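PDB 6C46: dTDP-4-dehydrorhamnose 3,5-epimerase from Elizabethkingia anophelis NUHP1, which probably catalyses the epimerization at C3' and C5' of dTDP-4-dehydro-6-deoxy-glucose to give dTDP-4-dehydro-rhamnose, a step in dTDP-L-rhamnose biosynthesis. Local coordinates for residues Thr14-Cys19 with Arg123-Gly128; Tyr35-Glu40 with Lys116-Val121. All coordinates share one frame; numbering follows the deposited sequence.

Contact 1 of 2, residues Thr14-Cys19 with Arg123-Gly128; sequences TPLKDC and RGFAHG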
loop_
_atom_site.group_PDB
_atom_site.type_symbol
_atom_site.label_atom_id
_atom_site.label_comp_id
_atom_site.label_asym_id
_atom_site.label_seq_id
_atom_site.Cartn_x
_atom_site.Cartn_y
_atom_site.Cartn_z
ATOM N N THR A 14 15.026 7.014 14.892
ATOM C CA THR A 14 14.303 8.018 15.674
ATOM C C THR A 14 14.693 7.874 17.141
ATOM O O THR A 14 15.403 6.924 17.505
ATOM C CB THR A 14 12.780 7.855 15.531
ATOM O OG1 THR A 14 12.359 6.710 16.272
ATOM C CG2 THR A 14 12.399 7.678 14.070
ATOM N N PRO A 15 14.251 8.778 18.018
ATOM C CA PRO A 15 14.562 8.613 19.446
ATOM C C PRO A 15 13.885 7.419 20.107
ATOM O O PRO A 15 14.174 7.165 21.279
ATOM C CB PRO A 15 14.073 9.929 20.072
ATOM C CG PRO A 15 14.041 10.925 18.935
ATOM C CD PRO A 15 13.665 10.105 17.732
ATOM N N LEU A 16 12.972 6.702 19.441
ATOM C CA LEU A 16 12.293 5.576 20.075
ATOM C C LEU A 16 12.884 4.266 19.556
ATOM O O LEU A 16 13.065 4.104 18.348
ATOM C CB LEU A 16 10.777 5.626 19.833
ATOM C CG LEU A 16 10.090 6.952 20.217
ATOM C CD1 LEU A 16 8.574 6.838 20.044
ATOM C CD2 LEU A 16 10.420 7.385 21.636
ATOM N N LYS A 17 13.201 3.347 20.466
ATOM C CA LYS A 17 13.851 2.107 20.043
ATOM C C LYS A 17 12.964 1.331 19.086
ATOM O O LYS A 17 11.787 1.113 19.374
ATOM C CB LYS A 17 14.157 1.222 21.250
ATOM C CG LYS A 17 15.010 -0.013 20.901
ATOM C CD LYS A 17 15.287 -0.873 22.156
ATOM C CE LYS A 17 14.022 -1.532 22.670
ATOM N NZ LYS A 17 14.312 -2.466 23.788
ATOM N N ASP A 18 13.553 0.863 17.982
ATOM C CA ASP A 18 12.939 0.027 16.952
ATOM C C ASP A 18 11.952 0.788 16.094
ATOM O O ASP A 18 11.293 0.180 15.246
ATOM C CB ASP A 18 12.202 -1.194 17.515
ATOM C CG ASP A 18 13.101 -2.083 18.379
ATOM O OD1 ASP A 18 14.193 -2.446 17.908
ATOM O OD2 ASP A 18 12.711 -2.415 19.519
ATOM N N CYS A 19 11.816 2.085 16.285
ATOM C CA CYS A 19 10.875 2.887 15.519
ATOM C C CYS A 19 11.666 3.656 14.456
ATOM O O CYS A 19 12.589 4.406 14.790
ATOM C CB CYS A 19 10.119 3.797 16.499
ATOM S SG CYS A 19 9.008 5.017 15.827
ATOM N N ARG A 123 5.198 -3.181 17.440
ATOM C CA ARG A 123 4.308 -3.706 18.461
ATOM C C ARG A 123 4.730 -3.190 19.833
ATOM O O ARG A 123 5.923 -3.066 20.112
ATOM C CB ARG A 123 4.349 -5.231 18.483
ATOM C CG ARG A 123 3.792 -5.886 17.197
ATOM C CD ARG A 123 3.669 -7.398 17.358
ATOM N NE ARG A 123 3.166 -7.999 16.115
ATOM C CZ ARG A 123 2.780 -9.263 16.020
ATOM N NH1 ARG A 123 2.836 -10.045 17.102
ATOM N NH2 ARG A 123 2.331 -9.743 14.852
ATOM N N GLY A 124 3.740 -2.939 20.698
ATOM C CA GLY A 124 3.964 -2.398 22.035
ATOM C C GLY A 124 3.959 -0.881 22.092
ATOM O O GLY A 124 4.235 -0.304 23.155
ATOM N N PHE A 125 3.693 -0.221 20.979
ATOM C CA PHE A 125 3.576 1.224 20.907
ATOM C C PHE A 125 2.111 1.592 20.798
ATOM O O PHE A 125 1.287 0.784 20.367
ATOM C CB PHE A 125 4.295 1.788 19.668
ATOM C CG PHE A 125 5.799 1.890 19.810
ATOM C CD1 PHE A 125 6.571 0.764 20.082
ATOM C CD2 PHE A 125 6.433 3.120 19.657
ATOM C CE1 PHE A 125 7.980 0.863 20.198
ATOM C CE2 PHE A 125 7.831 3.230 19.766
ATOM C CZ PHE A 125 8.599 2.095 20.062
ATOM N N ALA A 126 1.791 2.824 21.176
ATOM C CA ALA A 126 0.518 3.421 20.804
ATOM C C ALA A 126 0.754 4.393 19.665
ATOM O O ALA A 126 1.854 4.926 19.504
ATOM C CB ALA A 126 -0.152 4.143 21.979
ATOM N N HIS A 127 -0.300 4.640 18.877
ATOM C CA HIS A 127 -0.149 5.405 17.652
ATOM C C HIS A 127 -1.349 6.319 17.443
ATOM O O HIS A 127 -2.487 5.965 17.770
ATOM C CB HIS A 127 0.004 4.470 16.431
ATOM C CG HIS A 127 -0.168 5.178 15.124
ATOM N ND1 HIS A 127 -1.328 5.097 14.379
ATOM C CD2 HIS A 127 0.664 5.997 14.438
ATOM C CE1 HIS A 127 -1.206 5.851 13.296
ATOM N NE2 HIS A 127 -0.006 6.411 13.311
ATOM N N GLY A 128 -1.095 7.480 16.852
ATOM C CA GLY A 128 -2.198 8.355 16.478
ATOM C C GLY A 128 -1.737 9.374 15.463
ATOM O O GLY A 128 -0.546 9.488 15.176
#
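Phe-125 presents the CE2 and CZ end of its ring to the turn formed by Leu-16 to Cys-19, and no hydrogen bond crosses between the two segments. The rim of the ring is met twice close to its own plane: Leu-16 brings CD1 to 3.7 Å from Phe-125 CE2, with its CB beside the same carbon, and the carbonyl oxygen of Lys-17 lies 3.4 Å from Phe-125 CZ. Cys-19 comes in at a slant, its CB 4.0 Å from CE2 and its sulfur SG 5.4 Å from the ring centroid of Phe-125, a loose sulfur-aromatic contact. With CG anti to the carbonyl carbon (chi1 -78°), Phe-125 sends its ring out from the start of its strand to the loop.

Bonds within the loop shape the turn. Leu-16 to Cys-19 is a type II turn closed by Cys-19 N to Leu-16 O, 3.1 Å. Thr-14 OG1 works both ways, accepting from Leu-16 N in an ST turn and donating to Cys-19 O at 2.7 Å, from above the carbonyl plane.

Arg-97 touches Phe-125, hydrogen-bonds to Lys-17 O and forms a salt bridge with Asp-18. This buried packing joins the connection between strands 10-13 and 20-23 to the beginning of strand 125-131, where Phe-125 also rests on Ala-93 and Asp-95 of strand 88-95 and Leu-16 on Tyr-107 of strand 106-112.

Contact 2 of 2, residues Tyr35-Glu40 with Lys116-Val121; sequences YEKYNE and KLQFYV. With CA (calcium ion), chain F.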
loop_
_atom_site.group_PDB
_atom_site.type_symbol
_atom_site.label_atom_id
_atom_site.label_comp_id
_atom_site.label_asym_id
_atom_site.label_seq_id
_atom_site.Cartn_x
_atom_site.Cartn_y
_atom_site.Cartn_z
ATOM N N TYR A 35 9.713 4.236 -7.418
ATOM C CA TYR A 35 10.497 3.831 -6.259
ATOM C C TYR A 35 9.916 2.563 -5.662
ATOM O O TYR A 35 8.732 2.246 -5.844
ATOM C CB TYR A 35 10.594 4.921 -5.177
ATOM C CG TYR A 35 9.310 5.372 -4.497
ATOM C CD1 TYR A 35 9.007 4.939 -3.211
ATOM C CD2 TYR A 35 8.451 6.307 -5.100
ATOM C CE1 TYR A 35 7.856 5.389 -2.544
ATOM C CE2 TYR A 35 7.293 6.766 -4.435
ATOM C CZ TYR A 35 7.004 6.289 -3.172
ATOM O OH TYR A 35 5.882 6.732 -2.508
ATOM N N GLU A 36 10.795 1.823 -4.990
ATOM C CA GLU A 36 10.415 0.674 -4.184
ATOM C C GLU A 36 9.988 1.203 -2.824
ATOM O O GLU A 36 10.813 1.682 -2.047
ATOM C CB GLU A 36 11.576 -0.314 -4.059
ATOM C CG GLU A 36 11.219 -1.580 -3.251
ATOM C CD GLU A 36 12.408 -2.514 -3.066
ATOM O OE1 GLU A 36 13.395 -2.119 -2.405
ATOM O OE2 GLU A 36 12.346 -3.642 -3.595
ATOM N N LYS A 37 8.693 1.154 -2.542
ATOM C CA LYS A 37 8.210 1.709 -1.292
ATOM C C LYS A 37 8.594 0.834 -0.111
ATOM O O LYS A 37 8.993 1.344 0.935
ATOM C CB LYS A 37 6.691 1.855 -1.359
ATOM C CG LYS A 37 6.082 2.459 -0.115
ATOM C CD LYS A 37 4.629 2.931 -0.441
ATOM C CE LYS A 37 3.903 3.392 0.834
ATOM N NZ LYS A 37 2.583 4.056 0.541
ATOM N N TYR A 38 8.475 -0.486 -0.252
ATOM C CA TYR A 38 8.735 -1.362 0.883
ATOM C C TYR A 38 9.216 -2.694 0.345
ATOM O O TYR A 38 8.781 -3.138 -0.721
ATOM C CB TYR A 38 7.475 -1.570 1.754
ATOM C CG TYR A 38 7.722 -2.561 2.873
ATOM C CD1 TYR A 38 8.525 -2.219 3.956
ATOM C CD2 TYR A 38 7.194 -3.851 2.819
ATOM C CE1 TYR A 38 8.780 -3.115 4.970
ATOM C CE2 TYR A 38 7.451 -4.774 3.847
ATOM C CZ TYR A 38 8.245 -4.381 4.917
ATOM O OH TYR A 38 8.531 -5.247 5.951
ATOM N N ASN A 39 10.095 -3.340 1.107
ATOM C CA ASN A 39 10.633 -4.639 0.715
ATOM C C ASN A 39 10.852 -5.427 2.002
ATOM O O ASN A 39 11.653 -5.020 2.835
ATOM C CB ASN A 39 11.941 -4.469 -0.090
ATOM C CG ASN A 39 12.568 -5.800 -0.484
ATOM O OD1 ASN A 39 12.743 -6.673 0.366
ATOM N ND2 ASN A 39 12.917 -5.964 -1.783
ATOM N N GLU A 40 10.137 -6.536 2.168
ATOM C CA GLU A 40 10.175 -7.258 3.434
ATOM C C GLU A 40 11.566 -7.816 3.727
ATOM O O GLU A 40 12.028 -7.775 4.871
ATOM C CB GLU A 40 9.132 -8.378 3.408
ATOM C CG GLU A 40 9.198 -9.264 4.657
ATOM C CD GLU A 40 8.069 -10.277 4.699
ATOM O OE1 GLU A 40 6.970 -9.985 4.152
ATOM O OE2 GLU A 40 8.256 -11.332 5.332
ATOM N N LYS A 116 6.591 11.458 0.855
ATOM C CA LYS A 116 6.645 10.023 0.573
ATOM C C LYS A 116 7.246 9.211 1.714
ATOM O O LYS A 116 7.597 8.032 1.532
ATOM C CB LYS A 116 7.425 9.748 -0.717
ATOM C CG LYS A 116 6.929 10.541 -1.911
ATOM C CD LYS A 116 7.804 10.248 -3.164
ATOM C CE LYS A 116 7.453 11.152 -4.346
ATOM N NZ LYS A 116 7.696 12.595 -4.090
ATOM N N LEU A 117 7.327 9.788 2.908
ATOM C CA LEU A 117 7.908 9.064 4.028
ATOM C C LEU A 117 6.960 7.997 4.574
ATOM O O LEU A 117 5.733 8.121 4.519
ATOM C CB LEU A 117 8.269 10.045 5.152
ATOM C CG LEU A 117 9.367 11.068 4.788
ATOM C CD1 LEU A 117 9.643 12.093 5.940
ATOM C CD2 LEU A 117 10.651 10.339 4.413
ATOM N N GLN A 118 7.544 6.951 5.149
ATOM C CA GLN A 118 6.790 5.984 5.929
ATOM C C GLN A 118 7.373 5.920 7.332
ATOM O O GLN A 118 8.574 6.116 7.531
ATOM C CB GLN A 118 6.854 4.597 5.320
ATOM C CG GLN A 118 6.314 4.518 3.896
ATOM C CD GLN A 118 6.772 3.227 3.283
ATOM O OE1 GLN A 118 6.104 2.215 3.416
ATOM N NE2 GLN A 118 7.964 3.241 2.670
ATOM N N PHE A 119 6.524 5.560 8.284
ATOM C CA PHE A 119 6.874 5.562 9.701
ATOM C C PHE A 119 6.549 4.168 10.215
ATOM O O PHE A 119 5.410 3.703 10.065
ATOM C CB PHE A 119 6.061 6.649 10.417
ATOM C CG PHE A 119 6.439 6.901 11.864
ATOM C CD1 PHE A 119 5.464 7.309 12.770
ATOM C CD2 PHE A 119 7.742 6.813 12.298
ATOM C CE1 PHE A 119 5.792 7.600 14.106
ATOM C CE2 PHE A 119 8.075 7.090 13.616
ATOM C CZ PHE A 119 7.093 7.480 14.528
ATOM N N TYR A 120 7.554 3.470 10.742
ATOM C CA TYR A 120 7.368 2.113 11.265
ATOM C C TYR A 120 7.233 2.187 12.780
ATOM O O TYR A 120 8.171 2.598 13.462
ATOM C CB TYR A 120 8.527 1.176 10.901
ATOM C CG TYR A 120 8.415 -0.167 11.619
ATOM C CD1 TYR A 120 7.488 -1.121 11.201
ATOM C CD2 TYR A 120 9.206 -0.468 12.741
ATOM C CE1 TYR A 120 7.357 -2.337 11.864
ATOM C CE2 TYR A 120 9.075 -1.698 13.426
ATOM C CZ TYR A 120 8.153 -2.620 12.969
ATOM O OH TYR A 120 7.986 -3.833 13.603
ATOM N N VAL A 121 6.079 1.772 13.293
ATOM C CA VAL A 121 5.694 1.818 14.700
ATOM C C VAL A 121 5.648 0.374 15.206
ATOM O O VAL A 121 4.748 -0.393 14.807
ATOM C CB VAL A 121 4.320 2.488 14.878
ATOM C CG1 VAL A 121 3.988 2.605 16.341
ATOM C CG2 VAL A 121 4.270 3.869 14.198
HETATM CA CA CA F . 9.450 -12.554 6.851
HETATM O O HOH W 1 5.932 6.246 0.147
HETATM O O HOH W 2 10.863 -14.111 7.994
HETATM O O HOH W 3 10.476 -13.563 4.940
HETATM O O HOH W 4 8.059 -12.615 8.873
#
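Strand residues Lys-37 and Gln-118 face each other with their CA atoms 8.5 Å apart, too far for backbone pairing, and side chains fill the interval. Gln-118 reaches across and gives NE2 to Lys-37 O at 2.8 Å, N-H...O angle 153°; the oxygen lies near the amide plane, whereas the nitrogen sits above the carbonyl plane. The Lys-37 chain, CG anti to the backbone N (chi1 -179°) and extended from there, passes that amide, its CG 3.5 Å from Gln-118 NE2 and its CE 3.6 Å from Gln-118 OE1.

At the other end, Lys-116 lays its aliphatic part obliquely against Tyr-35, CD 3.7 Å from CE2 of the ring. A water in the ring plane lies 2.7 Å from Tyr-35 OH and donates to Lys-116 O at 2.8 Å.

Asn-39 caps the helix beginning at Glu-40 through its OD1 to Lys-42 N, while its ND2 holds Glu-36 OE2. Glu-40 OE2 binds calcium at 2.3 Å alongside Glu-44 and three waters. A strand of the second subunit pairs antiparallel with Tyr-35, Glu-36, Tyr-38 and Asn-39.

The bridge is thus one hydrogen bond from a side-chain amide to a backbone oxygen and one shared water. Both lysines contribute methylenes, their amino groups going to Ser-83 and Glu-114, while Glu-36 and Glu-40 bond to Gln-55 and His-52 of the second subunit.

Both contacts are buried, but contact 1 lies deeper, its centre about 8 Å from the centre of the chain against 12 Å for contact 2. They meet where strand 118-121 runs on toward strand 125-131: Asp-18 O lies 3.3 Å from Tyr-120 CD2. Contact 1 ties an early loop to the five-stranded sheet through mainly apolar packing and a carbonyl oxygen at one ring edge. Contact 2 sets strand 32-39 over an inner strand of the six-stranded sheet using an amide and a water, and it alone reaches the second subunit and the calcium. Within one cupin-clan fold, contact 1 thus stays inside its own chain while contact 2 runs to the dimer interface.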